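Local atomic coordinates of beta-N-acetylhexosaminidase (Thermotoga neapolitana, PDB entry 5BZA), a protein that probably hydrolyses terminal non-reducing N-acetyl-D-hexosamine residues from N-acetyl-beta-D-hexosaminides, as a member of glycoside hydrolase family 3. Residues Ala332-Met338 with Arg442-His448; Leu399-Val405 with Arg424-Ile430. All blocks are in the same frame, centred on the assembly; numbering follows the deposited sequence.

In the fold
The chain first runs through the TIM-barrel-type N-terminal domain with its eight-stranded parallel sheet, then passes by helix 323-331 into a smaller alpha/beta domain built on a mixed sheet. Its first strand there, within Ala332-Met338, must wait about a hundred residues for its partner, Arg442-His448; contact 1 is this closure, the only antiparallel pairing of the sheet. Contact 2, Leu399-Val405 with Arg424-Ile430, closes a much shorter loop nested inside the first, through one beta-alpha-beta unit. The two contacts are joined by neighbouring strands 425-429 and 443-446, where Val445 N lies 2.7 Å from Tyr427 O and Val445 O 2.8 Å from Ile429 N, both probable hydrogen bonds.

Contact 1: residues Ala332-Met338 with Arg442-His448; sequences AIECTRM and RSVVITH. With CD (cadmium ion), chain M.
Ala332 is the first residue to leave helical geometry after helix 323-331; from Ile333 the backbone is extended and runs antiparallel to Arg442-His448, end-to-end directions 161° apart. Glu334 and Ile446 form the hydrogen-bonded pair (CA-CA 5.0 Å), with Glu334 N to Ile446 O at 2.9 Å and Ile446 N to Glu334 O at 2.6 Å; Cys335 and Val445 form the non-hydrogen-bonded pair (CA-CA 4.3 Å). Thr336 N donates to Val444 O (2.9 Å). In the p rotamer Thr336 OG1 stands in for its own carbonyl as acceptor: Val444 N donates to it at 2.9 Å. This short edge strand is the antiparallel margin of an otherwise parallel alpha/beta sheet, and the Cys335-Cys466 disulfide ties it to the C-terminal tail. Water bridges the far end, 2.7 Å from Thr336 OG1, 2.6 Å from Ser443 OG and 2.5 Å from Arg337 O, to which it donates. Apolar contacts gather around Val445, whose CG2 lies 3.8 Å from Cys335 CB and 3.5 Å from Met338 CE. At the other end His448, at phi/psi 67/15 and chi1 m, sends ND1 to Ala332 O in a very short 2.5 Å hydrogen bond, while its NE2 binds a cadmium ion at 2.7 Å. Glu334 OE2 approaches His448 CE1 at 3.4 Å near the ring plane, and Lys86 of the second subunit packs on both residues.

Contact 2: residues Leu399-Val405 with Arg424-Ile430; sequences LIFDFVV and RTIYFII
A beta-alpha-beta unit, the repeating element of parallel alpha/beta sheets, places strand 399-404 beside strand 425-429 with helix 411-418 as the connection. The strand axes approach to 4.6 Å and run parallel, with a crossing angle of -19°. Residues pair in step, Ile400 with Thr425, Phe401 with Ile426, Asp402 with Tyr427, Phe403 with Phe428 and Val404 with Ile429, at CA-CA separations of 4.5 to 5.0 Å. The hydrogen bonds alternate: Ile400 N to Arg424 O (2.7 Å), Ile426 N to Ile400 O (2.7 Å), Asp402 N to Ile426 O (2.8 Å), Phe428 N to Asp402 O (2.8 Å) and Val404 N to Phe428 O (2.8 Å), ending in a weak Ile430 N to Val404 O at 3.4 Å. One face carries an aromatic cluster, with Phe401, Phe403 and Phe428 all at chi1 m, but chi2 near -5° in Phe401 against -83° and 78° in Phe403 and Phe428. The rings of Phe403 and Phe428 form an offset stack (centroids 4.6 Å, planes at 23°), whereas Phe401 meets Phe428 obliquely, Phe401 CG lying 3.4 Å from Phe428 CE1; Ile426 CD1 lies 3.7 Å from Phe401 CE1. On the opposite face Val404 CG2 and Asp402 OD2 touch the edge of the Tyr427 ring, at 3.7 Å from CD1 and 3.2 Å from CE1. Both polar ends meet His417 of the connecting helix: Asp402 OD2 is hydrogen-bonded to its ND1, and Tyr427 OH to its backbone O. The phenylalanine face is covered by helix 452-463 through Phe459 and Leu462, while strands 347-352 and 443-446 flank the pair.

Contact 1: residues Ala332-Met338 with Arg442-His448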
loop_
_atom_site.group_PDB
_atom_site.type_symbol
_atom_site.label_atom_id
_atom_site.label_comp_id
_atom_site.label_asym_id
_atom_site.label_seq_id
_atom_site.Cartn_x
_atom_site.Cartn_y
_atom_site.Cartn_z
ATOM N N ALA B 332 -6.302 15.345 -17.325
ATOM C CA ALA B 332 -5.120 16.166 -17.528
ATOM C C ALA B 332 -4.453 15.911 -18.873
ATOM O O ALA B 332 -3.345 16.419 -19.148
ATOM C CB ALA B 332 -4.130 15.937 -16.417
ATOM N N ILE B 333 -5.132 15.192 -19.754
ATOM C CA ILE B 333 -4.493 14.881 -21.018
ATOM C C ILE B 333 -4.947 15.835 -22.112
ATOM O O ILE B 333 -6.124 16.153 -22.246
ATOM C CB ILE B 333 -4.749 13.395 -21.399
ATOM C CG1 ILE B 333 -3.611 12.581 -20.797
ATOM C CG2 ILE B 333 -4.824 13.195 -22.916
ATOM C CD1 ILE B 333 -3.947 11.286 -20.568
ATOM N N GLU B 334 -3.974 16.342 -22.855
ATOM C CA GLU B 334 -4.256 17.227 -23.972
ATOM C C GLU B 334 -3.665 16.624 -25.233
ATOM O O GLU B 334 -2.593 15.991 -25.188
ATOM C CB GLU B 334 -3.679 18.619 -23.724
ATOM C CG GLU B 334 -3.942 19.170 -22.342
ATOM C CD GLU B 334 -3.474 20.623 -22.219
ATOM O OE1 GLU B 334 -3.097 21.211 -23.270
ATOM O OE2 GLU B 334 -3.467 21.170 -21.083
ATOM N N CYS B 335 -4.407 16.719 -26.330
ATOM C CA CYS B 335 -3.897 16.236 -27.608
ATOM C C CYS B 335 -4.312 17.131 -28.762
ATOM O O CYS B 335 -5.457 17.594 -28.804
ATOM C CB CYS B 335 -4.360 14.816 -27.882
ATOM S SG CYS B 335 -6.120 14.702 -27.965
ATOM N N THR B 336 -3.389 17.324 -29.708
ATOM C CA THR B 336 -3.718 17.822 -31.055
ATOM C C THR B 336 -4.544 16.763 -31.818
ATOM O O THR B 336 -4.574 15.574 -31.429
ATOM C CB THR B 336 -2.431 18.142 -31.866
ATOM O OG1 THR B 336 -1.647 16.943 -32.020
ATOM C CG2 THR B 336 -1.589 19.183 -31.149
ATOM N N ARG B 337 -5.209 17.165 -32.904
ATOM C CA ARG B 337 -6.011 16.194 -33.666
ATOM C C ARG B 337 -5.154 15.131 -34.403
ATOM O O ARG B 337 -4.158 15.449 -35.074
ATOM C CB ARG B 337 -6.942 16.909 -34.653
ATOM C CG ARG B 337 -7.691 15.926 -35.520
ATOM C CD ARG B 337 -8.642 15.156 -34.576
ATOM N NE ARG B 337 -9.808 14.517 -35.192
ATOM C CZ ARG B 337 -10.842 14.056 -34.489
ATOM N NH1 ARG B 337 -10.848 14.188 -33.166
ATOM N NH2 ARG B 337 -11.873 13.479 -35.098
ATOM N N MET B 338 -5.577 13.873 -34.282
ATOM C CA MET B 338 -4.848 12.722 -34.814
ATOM C C MET B 338 -5.560 11.976 -35.941
ATOM O O MET B 338 -6.787 11.835 -35.935
ATOM C CB MET B 338 -4.579 11.742 -33.685
ATOM C CG MET B 338 -3.971 12.405 -32.458
ATOM S SD MET B 338 -2.272 12.901 -32.747
ATOM C CE MET B 338 -1.862 13.567 -31.141
ATOM N N ARG B 442 3.333 19.666 -35.183
ATOM C CA ARG B 442 3.561 18.251 -34.943
ATOM C C ARG B 442 2.367 17.640 -34.222
ATOM O O ARG B 442 1.603 18.351 -33.556
ATOM C CB ARG B 442 4.806 18.052 -34.120
ATOM C CG ARG B 442 6.052 18.665 -34.713
ATOM C CD ARG B 442 6.643 17.943 -35.910
ATOM N NE ARG B 442 7.922 18.575 -36.281
ATOM C CZ ARG B 442 8.954 17.910 -36.803
ATOM N NH1 ARG B 442 8.839 16.588 -37.003
ATOM N NH2 ARG B 442 10.093 18.545 -37.106
ATOM N N SER B 443 2.209 16.325 -34.358
ATOM C CA SER B 443 1.241 15.586 -33.546
ATOM C C SER B 443 1.723 15.476 -32.112
ATOM O O SER B 443 2.745 14.841 -31.809
ATOM C CB SER B 443 0.997 14.214 -34.142
ATOM O OG SER B 443 0.147 14.351 -35.256
ATOM N N VAL B 444 0.977 16.087 -31.212
ATOM C CA VAL B 444 1.489 16.213 -29.877
ATOM C C VAL B 444 0.415 15.820 -28.876
ATOM O O VAL B 444 -0.752 16.236 -28.996
ATOM C CB VAL B 444 1.960 17.664 -29.602
ATOM C CG1 VAL B 444 2.409 17.806 -28.156
ATOM C CG2 VAL B 444 3.123 18.059 -30.551
ATOM N N VAL B 445 0.815 15.014 -27.897
ATOM C CA VAL B 445 -0.036 14.643 -26.757
ATOM C C VAL B 445 0.662 15.094 -25.463
ATOM O O VAL B 445 1.861 14.820 -25.280
ATOM C CB VAL B 445 -0.316 13.095 -26.697
ATOM C CG1 VAL B 445 -0.949 12.704 -25.353
ATOM C CG2 VAL B 445 -1.222 12.663 -27.825
ATOM N N ILE B 446 -0.046 15.818 -24.593
ATOM C CA ILE B 446 0.551 16.221 -23.305
ATOM C C ILE B 446 -0.135 15.494 -22.135
ATOM O O ILE B 446 -1.367 15.520 -22.036
ATOM C CB ILE B 446 0.465 17.759 -23.052
ATOM C CG1 ILE B 446 0.939 18.565 -24.278
ATOM C CG2 ILE B 446 1.288 18.128 -21.816
ATOM C CD1 ILE B 446 0.691 20.052 -24.139
ATOM N N THR B 447 0.653 14.852 -21.265
ATOM C CA THR B 447 0.078 14.027 -20.193
ATOM C C THR B 447 0.103 14.676 -18.821
ATOM O O THR B 447 -0.703 14.336 -17.968
ATOM C CB THR B 447 0.778 12.658 -20.073
ATOM O OG1 THR B 447 2.175 12.832 -19.763
ATOM C CG2 THR B 447 0.598 11.869 -21.339
ATOM N N HIS B 448 1.070 15.571 -18.623
ATOM C CA HIS B 448 1.368 16.236 -17.355
ATOM C C HIS B 448 1.901 15.283 -16.285
ATOM O O HIS B 448 2.004 15.662 -15.111
ATOM C CB HIS B 448 0.149 16.994 -16.812
ATOM C CG HIS B 448 -0.352 18.066 -17.731
ATOM N ND1 HIS B 448 -1.462 17.903 -18.531
ATOM C CD2 HIS B 448 0.142 19.299 -18.014
ATOM C CE1 HIS B 448 -1.661 19.006 -19.237
ATOM N NE2 HIS B 448 -0.695 19.856 -18.953
HETATM CD CD CD M . -0.509 22.387 -19.925
HETATM O O HOH W 1 -1.807 15.883 -34.444
#

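Contact 2: residues Leu399-Val405 with Arg424-Ile430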
loop_
_atom_site.group_PDB
_atom_site.type_symbol
_atom_site.label_atom_id
_atom_site.label_comp_id
_atom_site.label_asym_id
_atom_site.label_seq_id
_atom_site.Cartn_x
_atom_site.Cartn_y
_atom_site.Cartn_z
ATOM N N LEU B 399 4.836 4.010 -37.470
ATOM C CA LEU B 399 4.340 4.947 -36.470
ATOM C C LEU B 399 5.360 5.015 -35.396
ATOM O O LEU B 399 5.877 3.986 -34.962
ATOM C CB LEU B 399 2.987 4.523 -35.907
ATOM C CG LEU B 399 2.148 5.487 -35.044
ATOM C CD1 LEU B 399 1.890 6.833 -35.735
ATOM C CD2 LEU B 399 0.802 4.812 -34.712
ATOM N N ILE B 400 5.694 6.248 -34.997
ATOM C CA ILE B 400 6.712 6.427 -33.989
ATOM C C ILE B 400 6.127 7.194 -32.821
ATOM O O ILE B 400 5.483 8.228 -33.018
ATOM C CB ILE B 400 7.937 7.153 -34.540
ATOM C CG1 ILE B 400 8.447 6.440 -35.792
ATOM C CG2 ILE B 400 9.035 7.150 -33.487
ATOM C CD1 ILE B 400 9.654 7.113 -36.483
ATOM N N PHE B 401 6.338 6.667 -31.612
ATOM C CA PHE B 401 5.911 7.351 -30.397
ATOM C C PHE B 401 7.154 7.856 -29.719
ATOM O O PHE B 401 7.920 7.049 -29.171
ATOM C CB PHE B 401 5.160 6.434 -29.414
ATOM C CG PHE B 401 3.771 6.029 -29.851
ATOM C CD1 PHE B 401 3.200 6.540 -31.001
ATOM C CD2 PHE B 401 3.001 5.198 -29.040
ATOM C CE1 PHE B 401 1.918 6.170 -31.391
ATOM C CE2 PHE B 401 1.689 4.830 -29.406
ATOM C CZ PHE B 401 1.148 5.317 -30.585
ATOM N N ASP B 402 7.357 9.177 -29.717
ATOM C CA ASP B 402 8.508 9.733 -29.012
ATOM C C ASP B 402 8.027 10.201 -27.632
ATOM O O ASP B 402 7.192 11.109 -27.495
ATOM C CB ASP B 402 9.160 10.866 -29.837
ATOM C CG ASP B 402 10.311 11.588 -29.103
ATOM O OD1 ASP B 402 10.859 11.051 -28.102
ATOM O OD2 ASP B 402 10.725 12.686 -29.599
ATOM N N PHE B 403 8.545 9.551 -26.600
ATOM C CA PHE B 403 8.170 9.920 -25.241
ATOM C C PHE B 403 9.176 10.932 -24.744
ATOM O O PHE B 403 10.275 10.614 -24.255
ATOM C CB PHE B 403 8.081 8.689 -24.339
ATOM C CG PHE B 403 6.897 7.823 -24.653
ATOM C CD1 PHE B 403 5.647 8.121 -24.122
ATOM C CD2 PHE B 403 7.002 6.788 -25.560
ATOM C CE1 PHE B 403 4.541 7.355 -24.438
ATOM C CE2 PHE B 403 5.890 6.022 -25.882
ATOM C CZ PHE B 403 4.665 6.309 -25.319
ATOM N N VAL B 404 8.781 12.179 -24.915
ATOM C CA VAL B 404 9.699 13.304 -24.811
ATOM C C VAL B 404 9.927 13.758 -23.366
ATOM O O VAL B 404 8.987 14.075 -22.636
ATOM C CB VAL B 404 9.183 14.474 -25.607
ATOM C CG1 VAL B 404 10.177 15.622 -25.529
ATOM C CG2 VAL B 404 8.889 14.045 -27.063
ATOM N N VAL B 405 11.200 13.814 -22.993
ATOM C CA VAL B 405 11.677 14.367 -21.728
ATOM C C VAL B 405 12.792 15.403 -22.059
ATOM O O VAL B 405 13.609 15.165 -22.970
ATOM C CB VAL B 405 12.184 13.251 -20.811
ATOM C CG1 VAL B 405 12.957 13.801 -19.629
ATOM C CG2 VAL B 405 11.005 12.381 -20.345
ATOM N N ARG B 424 4.521 10.740 -39.183
ATOM C CA ARG B 424 4.175 9.484 -38.559
ATOM C C ARG B 424 4.829 9.390 -37.172
ATOM O O ARG B 424 5.101 8.289 -36.645
ATOM C CB ARG B 424 4.571 8.338 -39.487
ATOM C CG ARG B 424 5.987 8.415 -40.008
ATOM C CD ARG B 424 6.256 7.393 -41.108
ATOM N NE ARG B 424 7.641 7.485 -41.566
ATOM C CZ ARG B 424 8.068 8.304 -42.522
ATOM N NH1 ARG B 424 7.199 9.086 -43.154
ATOM N NH2 ARG B 424 9.360 8.322 -42.844
ATOM N N THR B 425 5.048 10.557 -36.562
ATOM C CA THR B 425 5.602 10.578 -35.213
ATOM C C THR B 425 4.600 11.276 -34.322
ATOM O O THR B 425 4.005 12.278 -34.708
ATOM C CB THR B 425 6.952 11.281 -35.119
ATOM O OG1 THR B 425 7.896 10.579 -35.921
ATOM C CG2 THR B 425 7.447 11.304 -33.668
ATOM N N ILE B 426 4.365 10.694 -33.148
ATOM C CA ILE B 426 3.525 11.320 -32.138
ATOM C C ILE B 426 4.411 11.617 -30.959
ATOM O O ILE B 426 5.138 10.727 -30.473
ATOM C CB ILE B 426 2.345 10.428 -31.730
ATOM C CG1 ILE B 426 1.555 10.022 -32.977
ATOM C CG2 ILE B 426 1.419 11.172 -30.780
ATOM C CD1 ILE B 426 0.287 9.252 -32.676
ATOM N N TYR B 427 4.362 12.881 -30.528
ATOM C CA TYR B 427 5.171 13.350 -29.423
ATOM C C TYR B 427 4.353 13.296 -28.155
ATOM O O TYR B 427 3.297 13.948 -28.042
ATOM C CB TYR B 427 5.685 14.781 -29.669
ATOM C CG TYR B 427 6.663 14.813 -30.803
ATOM C CD1 TYR B 427 7.999 14.496 -30.581
ATOM C CD2 TYR B 427 6.256 15.127 -32.100
ATOM C CE1 TYR B 427 8.899 14.472 -31.603
ATOM C CE2 TYR B 427 7.173 15.122 -33.159
ATOM C CZ TYR B 427 8.486 14.794 -32.896
ATOM O OH TYR B 427 9.416 14.788 -33.911
ATOM N N PHE B 428 4.844 12.514 -27.201
ATOM C CA PHE B 428 4.207 12.453 -25.902
ATOM C C PHE B 428 5.039 13.293 -24.960
ATOM O O PHE B 428 6.130 12.880 -24.552
ATOM C CB PHE B 428 4.082 10.992 -25.391
ATOM C CG PHE B 428 3.131 10.132 -26.196
ATOM C CD1 PHE B 428 3.514 9.601 -27.423
ATOM C CD2 PHE B 428 1.858 9.821 -25.704
ATOM C CE1 PHE B 428 2.634 8.788 -28.170
ATOM C CE2 PHE B 428 0.969 9.008 -26.448
ATOM C CZ PHE B 428 1.358 8.502 -27.678
ATOM N N ILE B 429 4.542 14.475 -24.610
ATOM C CA ILE B 429 5.304 15.314 -23.699
ATOM C C ILE B 429 4.893 15.012 -22.279
ATOM O O ILE B 429 3.816 15.393 -21.837
ATOM C CB ILE B 429 5.180 16.842 -24.014
ATOM C CG1 ILE B 429 6.079 17.188 -25.214
ATOM C CG2 ILE B 429 5.799 17.642 -22.877
ATOM C CD1 ILE B 429 5.405 17.261 -26.558
ATOM N N ILE B 430 5.755 14.280 -21.587
ATOM C CA ILE B 430 5.346 13.644 -20.347
ATOM C C ILE B 430 5.901 14.242 -19.060
ATOM O O ILE B 430 5.477 13.855 -17.982
ATOM C CB ILE B 430 5.675 12.132 -20.381
ATOM C CG1 ILE B 430 7.180 11.881 -20.453
ATOM C CG2 ILE B 430 4.926 11.469 -21.523
ATOM C CD1 ILE B 430 7.518 10.386 -20.335
#